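Long-range contacts in cell division protein FtsX (Streptococcus pneumoniae, PDB 6HFX), which partners FtsE in the FtsEX complex of the cell division machinery and interacts through its large extracellular loop with the essential peptidoglycan hydrolase PcsB: residues V9-R14 and Y86-N91; E59-L64 and N80-A85; M46-S51 and K97-D102; E4-V9 and N91-V96. All coordinates share one frame; numbering follows the deposited sequence. Where two conformers were deposited one is given.

Interaction 1 (V9-R14 and Y86-N91); sequences VVVYIR and YIVEAN
Four backbone hydrogen bonds tie V9 and V11 to V88 and Y86, clamping the two central strands of a four-stranded antiparallel sheet. With helices 38-45 and 96-103 packed against it, this sheet makes a ferredoxin-like βαββαβ arrangement. V9 N donates to V88 O at 2.9 Å and V88 N donates back to V9 O at 2.8 Å; V11 and Y86 form the second hydrogen-bonded pair in the same two-way fashion, V11 N to Y86 O and Y86 N to V11 O, each at 2.8 Å. V10 and I87 sit between them as a non-hydrogen-bonded pair, and the CA of V10 adds a CA-H...O contact to Y86 O.

Side chains alternate between the faces. V10 and I87 share one; V9, V11, Y86 and V88 share the other, where the two helices cover them. On that helix-facing side V11 CG2 reaches V88 CG2 at 4.1 Å, diagonally from one hydrogen-bonded pair to the other. Both methyls lie anti to their carbonyl carbons, and each points along its own strand, V11 CG2 toward the V9 end and V88 CG2 toward the Y86 end. The Y86 ring leaves its backbone beside the N (chi1 -78°), and its hydroxyl is hydrogen-bonded to D19, while F54 meets the ring edge-to-face. Beyond the last paired residues, I13 comes at the same ring obliquely, its CD1 3.6 Å from Y86 CE2.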
loop_
_atom_site.group_PDB
_atom_site.type_symbol
_atom_site.label_atom_id
_atom_site.label_comp_id
_atom_site.label_asym_id
_atom_site.label_seq_id
_atom_site.Cartn_x
_atom_site.Cartn_y
_atom_site.Cartn_z
ATOM N N VAL A 9 -7.878 6.979 -2.071
ATOM C CA VAL A 9 -8.134 5.594 -1.701
ATOM C C VAL A 9 -6.835 5.003 -1.168
ATOM O O VAL A 9 -5.759 5.228 -1.733
ATOM C CB VAL A 9 -8.641 4.762 -2.895
ATOM C CG1 VAL A 9 -9.060 3.410 -2.415
ATOM C CG2 VAL A 9 -9.781 5.462 -3.583
ATOM N N VAL A 10 -6.925 4.225 -0.098
ATOM C CA VAL A 10 -5.758 3.535 0.419
ATOM C C VAL A 10 -5.948 2.032 0.168
ATOM O O VAL A 10 -6.933 1.428 0.624
ATOM C CB VAL A 10 -5.532 3.873 1.903
ATOM C CG1 VAL A 10 -4.175 3.326 2.439
ATOM C CG2 VAL A 10 -5.601 5.359 2.114
ATOM N N VAL A 11 -5.007 1.429 -0.557
ATOM C CA VAL A 11 -5.051 0.011 -0.914
ATOM C C VAL A 11 -3.981 -0.703 -0.102
ATOM O O VAL A 11 -2.787 -0.613 -0.411
ATOM C CB VAL A 11 -4.847 -0.196 -2.419
ATOM C CG1 VAL A 11 -4.728 -1.707 -2.772
ATOM C CG2 VAL A 11 -5.991 0.433 -3.178
ATOM N N TYR A 12 -4.396 -1.415 0.940
ATOM C CA TYR A 12 -3.457 -2.145 1.782
ATOM C C TYR A 12 -3.136 -3.496 1.168
ATOM O O TYR A 12 -4.011 -4.165 0.620
ATOM C CB TYR A 12 -4.031 -2.341 3.181
ATOM C CG TYR A 12 -4.359 -1.044 3.810
ATOM C CD1 TYR A 12 -3.366 -0.256 4.375
ATOM C CD2 TYR A 12 -5.661 -0.571 3.803
ATOM C CE1 TYR A 12 -3.688 0.966 4.964
ATOM C CE2 TYR A 12 -5.979 0.614 4.359
ATOM C CZ TYR A 12 -5.010 1.386 4.936
ATOM O OH TYR A 12 -5.421 2.586 5.482
ATOM N N ILE A 13 -1.887 -3.897 1.296
ATOM C CA ILE A 13 -1.349 -5.063 0.608
ATOM C C ILE A 13 -1.213 -6.218 1.589
ATOM O O ILE A 13 -0.880 -6.023 2.769
ATOM C CB ILE A 13 0.008 -4.733 -0.042
ATOM C CG1 ILE A 13 -0.182 -3.845 -1.265
ATOM C CG2 ILE A 13 0.752 -6.017 -0.423
ATOM C CD1 ILE A 13 1.042 -3.067 -1.603
ATOM N N ARG A 14 -1.498 -7.426 1.109
ATOM C CA ARG A 14 -1.333 -8.617 1.928
ATOM C C ARG A 14 0.088 -8.680 2.477
ATOM O O ARG A 14 1.056 -8.366 1.784
ATOM C CB ARG A 14 -1.651 -9.872 1.103
ATOM C CG ARG A 14 -3.141 -10.072 0.775
ATOM C CD ARG A 14 -3.663 -11.421 1.294
ATOM N NE ARG A 14 -4.967 -11.291 1.949
ATOM C CZ ARG A 14 -5.610 -12.283 2.562
ATOM N NH1 ARG A 14 -5.075 -13.498 2.604
ATOM N NH2 ARG A 14 -6.790 -12.058 3.133
ATOM N N TYR A 86 -0.776 1.230 -1.049
ATOM C CA TYR A 86 -0.732 2.182 -2.153
ATOM C C TYR A 86 -1.741 3.294 -1.855
ATOM O O TYR A 86 -2.938 3.036 -1.670
ATOM C CB TYR A 86 -1.034 1.524 -3.508
ATOM C CG TYR A 86 0.140 0.768 -4.067
ATOM C CD1 TYR A 86 1.327 1.420 -4.360
ATOM C CD2 TYR A 86 0.074 -0.596 -4.281
ATOM C CE1 TYR A 86 2.393 0.747 -4.852
ATOM C CE2 TYR A 86 1.162 -1.290 -4.779
ATOM C CZ TYR A 86 2.306 -0.605 -5.057
ATOM O OH TYR A 86 3.386 -1.261 -5.536
ATOM N N ILE A 87 -1.262 4.527 -1.812
ATOM C CA ILE A 87 -2.140 5.684 -1.693
ATOM C C ILE A 87 -2.442 6.157 -3.111
ATOM O O ILE A 87 -1.546 6.600 -3.843
ATOM C CB ILE A 87 -1.521 6.795 -0.842
ATOM C CG1 ILE A 87 -1.449 6.356 0.626
ATOM C CG2 ILE A 87 -2.405 8.035 -0.913
ATOM C CD1 ILE A 87 -0.151 5.814 1.063
ATOM N N VAL A 88 -3.705 6.048 -3.498
ATOM C CA VAL A 88 -4.167 6.245 -4.864
ATOM C C VAL A 88 -5.009 7.507 -4.907
ATOM O O VAL A 88 -5.841 7.742 -4.019
ATOM C CB VAL A 88 -4.999 5.031 -5.298
ATOM C CG1 VAL A 88 -5.409 5.113 -6.745
ATOM C CG2 VAL A 88 -4.257 3.745 -4.978
ATOM N N GLU A 89 -4.808 8.313 -5.934
ATOM C CA GLU A 89 -5.593 9.522 -6.112
ATOM C C GLU A 89 -6.536 9.340 -7.285
ATOM O O GLU A 89 -6.080 9.045 -8.393
ATOM C CB GLU A 89 -4.700 10.734 -6.354
ATOM C CG GLU A 89 -5.489 11.890 -6.965
ATOM C CD GLU A 89 -4.617 13.059 -7.347
ATOM O OE1 GLU A 89 -3.384 12.887 -7.445
ATOM O OE2 GLU A 89 -5.168 14.151 -7.554
ATOM N N ALA A 90 -7.835 9.586 -7.056
ATOM C CA ALA A 90 -8.831 9.539 -8.120
ATOM C C ALA A 90 -8.898 10.877 -8.855
ATOM O O ALA A 90 -8.471 11.914 -8.343
ATOM C CB ALA A 90 -10.210 9.180 -7.565
ATOM N N ASN A 91 -9.382 10.833 -10.106
ATOM C CA ASN A 91 -9.539 12.069 -10.867
ATOM C C ASN A 91 -10.691 12.901 -10.328
ATOM O O ASN A 91 -10.655 14.135 -10.400
ATOM C CB ASN A 91 -9.777 11.781 -12.349
ATOM C CG ASN A 91 -8.627 11.056 -13.003
ATOM O OD1 ASN A 91 -8.832 10.239 -13.912
ATOM N ND2 ASN A 91 -7.403 11.345 -12.549
#

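Interaction 2 (E59-L64 and N80-A85); sequences EQYEKL and NPLYDA
Y61 lays one face of its ring against the amide of N80, with the two planes only 18° apart. The ring belongs to helix 57-66; the amide belongs to an Asx turn in the loop that leads into strand 85-90. N80 OD1 accepts the backbone N-H of L82 at 2.7 Å, nearly straight along the carbonyl direction, a bond that fixes where OD1 lies and is consistent with the amide staying flat against the ring. N80 CB sits 4.2 Å from the centroid of the Y61 ring, almost on its normal, as a CH-pi contact. A weak bond from N80 ND2 to K57 O adds a second tie to the helix.

L82 comes in at about a right angle to Y61. Its CD1 lies near the plane of the ring at the edge and presses on the helix backbone, 3.4 Å from Y61 CA, while its CD2 faces L64.

One residue before Y61, Q60 stretches its side chain out to the loop backbone. NE2 donates to Y83 O at 3.0 Å, a bent bond (141°) with the acceptor tilted out of the amide plane, and also makes a weak bond to S55 O. The other end of the amide is served by a water: it donates to Q60 OE1 at 3.0 Å and accepts from Y83 N at 2.7 Å.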
loop_
_atom_site.group_PDB
_atom_site.type_symbol
_atom_site.label_atom_id
_atom_site.label_comp_id
_atom_site.label_asym_id
_atom_site.label_seq_id
_atom_site.Cartn_x
_atom_site.Cartn_y
_atom_site.Cartn_z
ATOM N N GLU A 59 7.680 2.782 6.909
ATOM C CA GLU A 59 7.453 4.225 6.859
ATOM C C GLU A 59 6.302 4.638 7.781
ATOM O O GLU A 59 6.435 5.572 8.583
ATOM C CB GLU A 59 7.186 4.666 5.415
ATOM C CG GLU A 59 8.448 4.915 4.588
ATOM C CD GLU A 59 8.158 5.377 3.157
ATOM O OE1 GLU A 59 7.412 4.678 2.432
ATOM O OE2 GLU A 59 8.682 6.440 2.756
ATOM N N GLN A 60 5.162 3.954 7.687
ATOM C CA GLN A 60 4.033 4.338 8.510
ATOM C C GLN A 60 4.290 4.058 9.982
ATOM O O GLN A 60 3.655 4.679 10.848
ATOM C CB GLN A 60 2.801 3.578 8.037
ATOM C CG GLN A 60 2.649 3.616 6.558
ATOM C CD GLN A 60 1.715 2.540 6.075
ATOM O OE1 GLN A 60 0.680 2.270 6.701
ATOM N NE2 GLN A 60 2.084 1.888 4.981
ATOM N N TYR A 61 5.198 3.127 10.285
ATOM C CA TYR A 61 5.445 2.775 11.683
ATOM C C TYR A 61 6.198 3.901 12.382
ATOM O O TYR A 61 5.911 4.217 13.547
ATOM C CB TYR A 61 6.207 1.438 11.765
ATOM C CG TYR A 61 6.332 0.749 13.115
ATOM C CD1 TYR A 61 5.219 0.370 13.843
ATOM C CD2 TYR A 61 7.581 0.418 13.622
ATOM C CE1 TYR A 61 5.352 -0.285 15.057
ATOM C CE2 TYR A 61 7.722 -0.239 14.824
ATOM C CZ TYR A 61 6.612 -0.590 15.534
ATOM O OH TYR A 61 6.771 -1.241 16.732
ATOM N N GLU A 62 7.148 4.534 11.672
ATOM C CA GLU A 62 7.816 5.723 12.203
ATOM C C GLU A 62 6.880 6.929 12.194
ATOM O O GLU A 62 6.937 7.768 13.099
ATOM C CB GLU A 62 9.105 6.008 11.426
ATOM C CG GLU A 62 10.272 5.092 11.830
ATOM C CD GLU A 62 11.433 5.120 10.845
ATOM O OE1 GLU A 62 11.236 5.573 9.696
ATOM O OE2 GLU A 62 12.544 4.688 11.225
ATOM N N LYS A 63 6.001 7.024 11.189
ATOM C CA LYS A 63 5.009 8.103 11.166
ATOM C C LYS A 63 3.960 7.894 12.247
ATOM O O LYS A 63 3.544 8.845 12.926
ATOM C CB LYS A 63 4.345 8.191 9.793
ATOM C CG LYS A 63 3.455 9.397 9.658
ATOM C CD LYS A 63 4.247 10.640 10.030
ATOM C CE LYS A 63 3.354 11.840 10.229
ATOM N NZ LYS A 63 2.878 12.402 8.944
ATOM N N LEU A 64 3.569 6.644 12.460
ATOM C CA LEU A 64 2.669 6.335 13.564
ATOM C C LEU A 64 3.285 6.719 14.908
ATOM O O LEU A 64 2.610 7.289 15.777
ATOM C CB LEU A 64 2.330 4.853 13.530
ATOM C CG LEU A 64 1.237 4.633 14.554
ATOM C CD1 LEU A 64 0.062 5.464 14.072
ATOM C CD2 LEU A 64 0.900 3.165 14.644
ATOM N N ASN A 80 6.420 -5.367 13.884
ATOM C CA ASN A 80 5.607 -4.338 13.236
ATOM C C ASN A 80 4.370 -4.921 12.553
ATOM O O ASN A 80 4.468 -5.686 11.587
ATOM C CB ASN A 80 6.457 -3.581 12.204
ATOM C CG ASN A 80 5.633 -2.613 11.344
ATOM O OD1 ASN A 80 4.397 -2.607 11.391
ATOM N ND2 ASN A 80 6.321 -1.794 10.547
ATOM N N PRO A 81 3.184 -4.522 13.005
ATOM C CA PRO A 81 1.923 -5.101 12.510
ATOM C C PRO A 81 1.229 -4.308 11.410
ATOM O O PRO A 81 0.071 -4.623 11.113
ATOM C CB PRO A 81 1.056 -5.108 13.774
ATOM C CG PRO A 81 1.541 -3.940 14.534
ATOM C CD PRO A 81 2.975 -3.648 14.169
ATOM N N LEU A 82 1.857 -3.264 10.874
ATOM C CA LEU A 82 1.238 -2.429 9.859
ATOM C C LEU A 82 1.349 -3.064 8.456
ATOM O O LEU A 82 2.015 -4.075 8.251
ATOM C CB LEU A 82 1.869 -1.037 9.890
ATOM C CG LEU A 82 1.875 -0.313 11.244
ATOM C CD1 LEU A 82 2.555 1.051 11.093
ATOM C CD2 LEU A 82 0.453 -0.151 11.792
ATOM N N TYR A 83 0.672 -2.461 7.477
ATOM C CA TYR A 83 0.593 -3.018 6.131
ATOM C C TYR A 83 1.162 -2.062 5.098
ATOM O O TYR A 83 0.862 -0.863 5.128
ATOM C CB TYR A 83 -0.850 -3.333 5.738
ATOM C CG TYR A 83 -1.538 -4.217 6.722
ATOM C CD1 TYR A 83 -2.003 -3.714 7.926
ATOM C CD2 TYR A 83 -1.720 -5.568 6.460
ATOM C CE1 TYR A 83 -2.640 -4.543 8.850
ATOM C CE2 TYR A 83 -2.350 -6.396 7.369
ATOM C CZ TYR A 83 -2.806 -5.882 8.561
ATOM O OH TYR A 83 -3.428 -6.706 9.468
ATOM N N ASP A 84 1.951 -2.608 4.163
ATOM C CA ASP A 84 2.278 -1.882 2.940
ATOM C C ASP A 84 1.005 -1.427 2.238
ATOM O O ASP A 84 0.040 -2.182 2.145
ATOM C CB ASP A 84 3.093 -2.765 1.988
ATOM C CG ASP A 84 4.435 -3.111 2.552
ATOM O OD1 ASP A 84 4.811 -2.513 3.582
ATOM O OD2 ASP A 84 5.112 -3.981 1.979
ATOM N N ALA A 85 1.016 -0.196 1.723
ATOM C CA ALA A 85 -0.176 0.366 1.116
ATOM C C ALA A 85 0.205 1.092 -0.160
ATOM O O ALA A 85 1.345 1.512 -0.332
ATOM C CB ALA A 85 -0.897 1.340 2.077
HETATM O O HOH W 1 -0.766 -0.149 7.578
#

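Interaction 3 (M46-S51 and K97-D102); sequences MSTVKS and KTIAED
Apolar contacts come first, and I99 stands at their centre. It leaves helix 96-103 toward the 46-51 segment, CG1 beside its own backbone N (chi1 -84°) and the chain then nearly extended, which carries CD1 out to V49. There CD1 meets V49 CG2 at 4.0 Å, the two side chains crossing obliquely. M46 flanks it: SD passes I99 CG1 at 4.4 Å, and because the methionine runs fully extended beyond CG its CE travels on to the next turn of the helix, 3.6 Å from D102 CB. The thioether thus spans two residues three apart on one side of the helix.

A polar atom on hydrocarbon makes the second kind of contact. T48 OG1 lies 3.3 Å from both CG1 and CD1 of I99, the two side chains sliding past each other in opposite directions. No hydrogen bond joins the segments.

M46 and T48 reach I99 from different directions, both out of one type I beta turn from M46 to V49, closed by V49 N to M46 O at 3.2 Å. This turn links helix 38-45 to the edge strand 49-55 of the ferredoxin-like sheet. Helix 96-103, the second of the two helices of the βαββαβ pattern, packs on the same sheet, and I99 also touches V9 and A90 there.

Just past the end of strand 85-90, N91 N is hydrogen-bonded to T48 O.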
loop_
_atom_site.group_PDB
_atom_site.type_symbol
_atom_site.label_atom_id
_atom_site.label_comp_id
_atom_site.label_asym_id
_atom_site.label_seq_id
_atom_site.Cartn_x
_atom_site.Cartn_y
_atom_site.Cartn_z
ATOM N N MET A 46 -6.105 1.899 -14.290
ATOM C CA MET A 46 -7.428 2.509 -14.216
ATOM C C MET A 46 -7.401 3.931 -14.779
ATOM O O MET A 46 -6.520 4.732 -14.450
ATOM C CB MET A 46 -7.921 2.486 -12.768
ATOM C CG MET A 46 -7.843 1.087 -12.133
ATOM S SD MET A 46 -8.523 1.006 -10.457
ATOM C CE MET A 46 -8.293 -0.708 -9.995
ATOM N N SER A 47 -8.363 4.225 -15.664
ATOM C CA SER A 47 -8.440 5.524 -16.327
ATOM C C SER A 47 -8.821 6.650 -15.382
ATOM O O SER A 47 -8.553 7.813 -15.695
ATOM C CB SER A 47 -9.450 5.467 -17.480
ATOM O OG SER A 47 -10.644 4.791 -17.098
ATOM N N THR A 48 -9.470 6.332 -14.260
ATOM C CA THR A 48 -9.834 7.303 -13.241
ATOM C C THR A 48 -8.733 7.536 -12.226
ATOM O O THR A 48 -8.952 8.293 -11.285
ATOM C CB THR A 48 -11.079 6.852 -12.472
ATOM O OG1 THR A 48 -10.911 5.482 -12.092
ATOM C CG2 THR A 48 -12.352 7.019 -13.291
ATOM N N VAL A 49 -7.577 6.898 -12.356
ATOM C CA VAL A 49 -6.507 7.080 -11.380
ATOM C C VAL A 49 -5.472 8.049 -11.939
ATOM O O VAL A 49 -5.126 8.008 -13.128
ATOM C CB VAL A 49 -5.866 5.740 -10.977
ATOM C CG1 VAL A 49 -4.850 5.985 -9.904
ATOM C CG2 VAL A 49 -6.939 4.728 -10.504
ATOM N N LYS A 50 -4.998 8.943 -11.076
ATOM C CA LYS A 50 -4.013 9.955 -11.411
ATOM C C LYS A 50 -2.622 9.637 -10.876
ATOM O O LYS A 50 -1.635 9.884 -11.576
ATOM C CB LYS A 50 -4.457 11.317 -10.880
ATOM C CG LYS A 50 -3.389 12.361 -11.030
ATOM C CD LYS A 50 -3.885 13.707 -10.607
ATOM C CE LYS A 50 -2.748 14.689 -10.557
ATOM N NZ LYS A 50 -3.233 15.940 -9.931
ATOM N N SER A 51 -2.508 9.105 -9.656
ATOM C CA SER A 51 -1.215 8.676 -9.130
ATOM C C SER A 51 -1.399 7.548 -8.124
ATOM O O SER A 51 -2.439 7.442 -7.470
ATOM C CB SER A 51 -0.461 9.811 -8.447
ATOM O OG SER A 51 -1.076 10.093 -7.189
ATOM N N LYS A 97 -15.445 5.277 -4.998
ATOM C CA LYS A 97 -16.046 3.962 -4.753
ATOM C C LYS A 97 -15.910 3.028 -5.956
ATOM O O LYS A 97 -15.752 1.817 -5.776
ATOM C CB LYS A 97 -17.519 4.094 -4.337
ATOM C CG LYS A 97 -17.764 4.477 -2.855
ATOM C CD LYS A 97 -17.544 3.322 -1.858
ATOM C CE LYS A 97 -16.072 2.884 -1.788
ATOM N NZ LYS A 97 -15.803 1.713 -0.887
ATOM N N THR A 98 -15.974 3.553 -7.181
ATOM C CA THR A 98 -15.708 2.727 -8.357
ATOM C C THR A 98 -14.268 2.216 -8.406
ATOM O O THR A 98 -13.988 1.264 -9.141
ATOM C CB THR A 98 -16.028 3.515 -9.636
ATOM O OG1 THR A 98 -16.193 2.605 -10.726
ATOM C CG2 THR A 98 -14.902 4.511 -10.003
ATOM N N ILE A 99 -13.355 2.824 -7.653
ATOM C CA ILE A 99 -11.950 2.455 -7.685
ATOM C C ILE A 99 -11.679 1.480 -6.549
ATOM O O ILE A 99 -10.924 0.515 -6.705
ATOM C CB ILE A 99 -11.070 3.716 -7.585
ATOM C CG1 ILE A 99 -10.905 4.351 -8.964
ATOM C CG2 ILE A 99 -9.739 3.428 -6.926
ATOM C CD1 ILE A 99 -10.476 5.773 -8.882
ATOM N N ALA A 100 -12.305 1.724 -5.396
ATOM C CA ALA A 100 -12.019 0.923 -4.213
ATOM C C ALA A 100 -12.525 -0.497 -4.376
ATOM O O ALA A 100 -11.877 -1.451 -3.936
ATOM C CB ALA A 100 -12.652 1.550 -2.977
ATOM N N GLU A 101 -13.694 -0.658 -4.978
ATOM C CA GLU A 101 -14.194 -2.004 -5.171
ATOM C C GLU A 101 -13.229 -2.787 -6.039
ATOM O O GLU A 101 -12.759 -3.860 -5.646
ATOM C CB GLU A 101 -15.598 -1.963 -5.771
ATOM C CG GLU A 101 -16.615 -1.287 -4.850
ATOM C CD GLU A 101 -18.047 -1.345 -5.374
ATOM O OE1 GLU A 101 -18.313 -0.825 -6.480
ATOM O OE2 GLU A 101 -18.913 -1.910 -4.673
ATOM N N ASP A 102 -12.868 -2.224 -7.197
ATOM C CA ASP A 102 -11.927 -2.878 -8.105
ATOM C C ASP A 102 -10.632 -3.237 -7.400
ATOM O O ASP A 102 -10.128 -4.354 -7.541
ATOM C CB ASP A 102 -11.627 -1.984 -9.304
ATOM C CG ASP A 102 -12.833 -1.757 -10.164
ATOM O OD1 ASP A 102 -13.923 -2.206 -9.760
ATOM O OD2 ASP A 102 -12.695 -1.111 -11.222
#

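Interaction 4 (E4-V9 and N91-V96); sequences ENNVRV and NAPNDV
A92 opens the contact lightly, its carbonyl carbon lying against V7 CG1, in the turn that joins strand 85-90 to helix 96-103 of the ferredoxin-like fold. Opposite it runs the N-terminal lead into strand 8-13, where a short 3-10 turn at N5 and N6 comes just before the strand.

P93 packs against both N6 and V7. Its CB lies 3.1 Å from N6 O, a close approach of a CH group to a carbonyl oxygen, and its CG packs 3.7 Å from V7 CG1. The proline ring and the N6 side chain lie side by side, pointing the same way, while V7 meets the ring obliquely.

D95 shapes the turn from within: its backbone N bonds to A92 O at 3.0 Å, and its OD2 takes a weak bond from A92 N. V96 N then bonds to P93 O at 2.9 Å.

V96 carries the largest share of the second segment. Its two methyls divide the work: CG2, anti to the carbonyl carbon, points at the 3-10 turn, 3.3 Å from N6 O and 3.6 Å from V7 CA. CG1, anti to the backbone N (chi1 166°), turns to the strand, where it lies 3.7 Å from V9 CG2.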
loop_
_atom_site.group_PDB
_atom_site.type_symbol
_atom_site.label_atom_id
_atom_site.label_comp_id
_atom_site.label_asym_id
_atom_site.label_seq_id
_atom_site.Cartn_x
_atom_site.Cartn_y
_atom_site.Cartn_z
ATOM N N GLU A 4 -6.083 15.259 -1.508
ATOM C CA GLU A 4 -7.267 15.672 -0.760
ATOM C C GLU A 4 -8.064 14.432 -0.384
ATOM O O GLU A 4 -8.152 13.469 -1.155
ATOM C CB GLU A 4 -8.151 16.661 -1.550
ATOM C CG GLU A 4 -8.752 17.824 -0.651
ATOM C CD GLU A 4 -10.011 18.564 -1.200
ATOM O OE1 GLU A 4 -10.234 18.608 -2.431
ATOM O OE2 GLU A 4 -10.789 19.117 -0.379
ATOM N N ASN A 5 -8.617 14.448 0.820
ATOM C CA ASN A 5 -9.349 13.311 1.358
ATOM C C ASN A 5 -10.360 12.737 0.373
ATOM O O ASN A 5 -10.532 11.516 0.291
ATOM C CB ASN A 5 -10.059 13.728 2.650
ATOM C CG ASN A 5 -9.229 14.695 3.486
ATOM O OD1 ASN A 5 -8.017 14.821 3.298
ATOM N ND2 ASN A 5 -9.882 15.381 4.420
ATOM N N ASN A 6 -11.061 13.606 -0.352
ATOM C CA ASN A 6 -12.222 13.143 -1.088
ATOM C C ASN A 6 -11.855 12.389 -2.355
ATOM O O ASN A 6 -12.759 11.886 -3.038
ATOM C CB ASN A 6 -13.168 14.316 -1.398
ATOM C CG ASN A 6 -12.460 15.529 -2.002
ATOM O OD1 ASN A 6 -11.379 15.419 -2.564
ATOM N ND2 ASN A 6 -13.087 16.699 -1.885
ATOM N N VAL A 7 -10.562 12.276 -2.683
ATOM C CA VAL A 7 -10.176 11.507 -3.860
ATOM C C VAL A 7 -9.066 10.519 -3.500
ATOM O O VAL A 7 -8.419 9.937 -4.386
ATOM C CB VAL A 7 -9.730 12.425 -5.010
ATOM C CG1 VAL A 7 -10.648 13.702 -5.157
ATOM C CG2 VAL A 7 -8.283 12.789 -4.815
ATOM N N ARG A 8 -8.836 10.318 -2.202
ATOM C CA ARG A 8 -7.822 9.375 -1.745
ATOM C C ARG A 8 -8.455 8.022 -1.471
ATOM O O ARG A 8 -9.455 7.934 -0.746
ATOM C CB ARG A 8 -7.116 9.869 -0.479
ATOM C CG ARG A 8 -7.453 9.077 0.790
ATOM C CD ARG A 8 -6.514 9.371 2.003
ATOM N NE ARG A 8 -7.025 8.809 3.268
ATOM C CZ ARG A 8 -6.445 8.930 4.464
ATOM N NH1 ARG A 8 -5.305 9.599 4.604
ATOM N NH2 ARG A 8 -7.015 8.373 5.528
ATOM N N VAL A 9 -7.878 6.979 -2.071
ATOM C CA VAL A 9 -8.134 5.594 -1.701
ATOM C C VAL A 9 -6.835 5.003 -1.168
ATOM O O VAL A 9 -5.759 5.228 -1.733
ATOM C CB VAL A 9 -8.641 4.762 -2.895
ATOM C CG1 VAL A 9 -9.060 3.410 -2.415
ATOM C CG2 VAL A 9 -9.781 5.462 -3.583
ATOM N N ASN A 91 -9.382 10.833 -10.106
ATOM C CA ASN A 91 -9.539 12.069 -10.867
ATOM C C ASN A 91 -10.691 12.901 -10.328
ATOM O O ASN A 91 -10.655 14.135 -10.400
ATOM C CB ASN A 91 -9.777 11.781 -12.349
ATOM C CG ASN A 91 -8.627 11.056 -13.003
ATOM O OD1 ASN A 91 -8.832 10.239 -13.912
ATOM N ND2 ASN A 91 -7.403 11.345 -12.549
ATOM N N ALA A 92 -11.720 12.242 -9.809
ATOM C CA ALA A 92 -12.894 12.884 -9.248
ATOM C C ALA A 92 -13.335 12.069 -8.049
ATOM O O ALA A 92 -13.131 10.848 -8.016
ATOM C CB ALA A 92 -14.043 12.978 -10.262
ATOM N N PRO A 93 -13.916 12.706 -7.037
ATOM C CA PRO A 93 -14.405 11.913 -5.911
ATOM C C PRO A 93 -15.457 10.918 -6.349
ATOM O O PRO A 93 -15.582 9.854 -5.729
ATOM C CB PRO A 93 -14.951 12.967 -4.942
ATOM C CG PRO A 93 -14.304 14.274 -5.385
ATOM C CD PRO A 93 -14.212 14.138 -6.872
ATOM N N ASN A 94 -16.202 11.220 -7.424
ATOM C CA ASN A 94 -17.207 10.281 -7.924
ATOM C C ASN A 94 -16.610 8.907 -8.201
ATOM O O ASN A 94 -17.308 7.894 -8.099
ATOM C CB ASN A 94 -17.866 10.825 -9.197
ATOM C CG ASN A 94 -18.937 11.868 -8.905
ATOM O OD1 ASN A 94 -19.589 11.834 -7.854
ATOM N ND2 ASN A 94 -19.132 12.797 -9.843
ATOM N N ASP A 95 -15.321 8.844 -8.529
ATOM C CA ASP A 95 -14.711 7.574 -8.878
ATOM C C ASP A 95 -14.283 6.773 -7.667
ATOM O O ASP A 95 -14.041 5.569 -7.791
ATOM C CB ASP A 95 -13.495 7.802 -9.772
ATOM C CG ASP A 95 -13.807 8.697 -10.935
ATOM O OD1 ASP A 95 -14.700 8.337 -11.720
ATOM O OD2 ASP A 95 -13.179 9.768 -11.053
ATOM N N VAL A 96 -14.174 7.403 -6.504
ATOM C CA VAL A 96 -13.505 6.740 -5.393
ATOM C C VAL A 96 -14.116 5.358 -5.152
ATOM O O VAL A 96 -13.409 4.345 -5.171
ATOM C CB VAL A 96 -13.512 7.641 -4.143
ATOM C CG1 VAL A 96 -13.138 6.854 -2.906
ATOM C CG2 VAL A 96 -12.520 8.807 -4.336
#

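From the N terminus, residues 4-9 lead into strand 8-13 and meet 91-96, so interaction 4 closes the longest loop. Interaction 1 nests inside it, pairing 9-14 with 86-91; V9 and N91 belong to both, and a probable hydrogen bond from A90 N to V7 O links them. Residues 46-51 pair with 97-102, so interaction 3 crosses both loops and binds the edge strand's start to helix 96-103. Interaction 2, 59-64 with 80-85, nests inside all three and touches interaction 1 through a probable hydrogen bond, I13 N to D84 O. It places helix 57-66 beside the loop into strand 85-90, on the opposite side of the chain's centre from interaction 3.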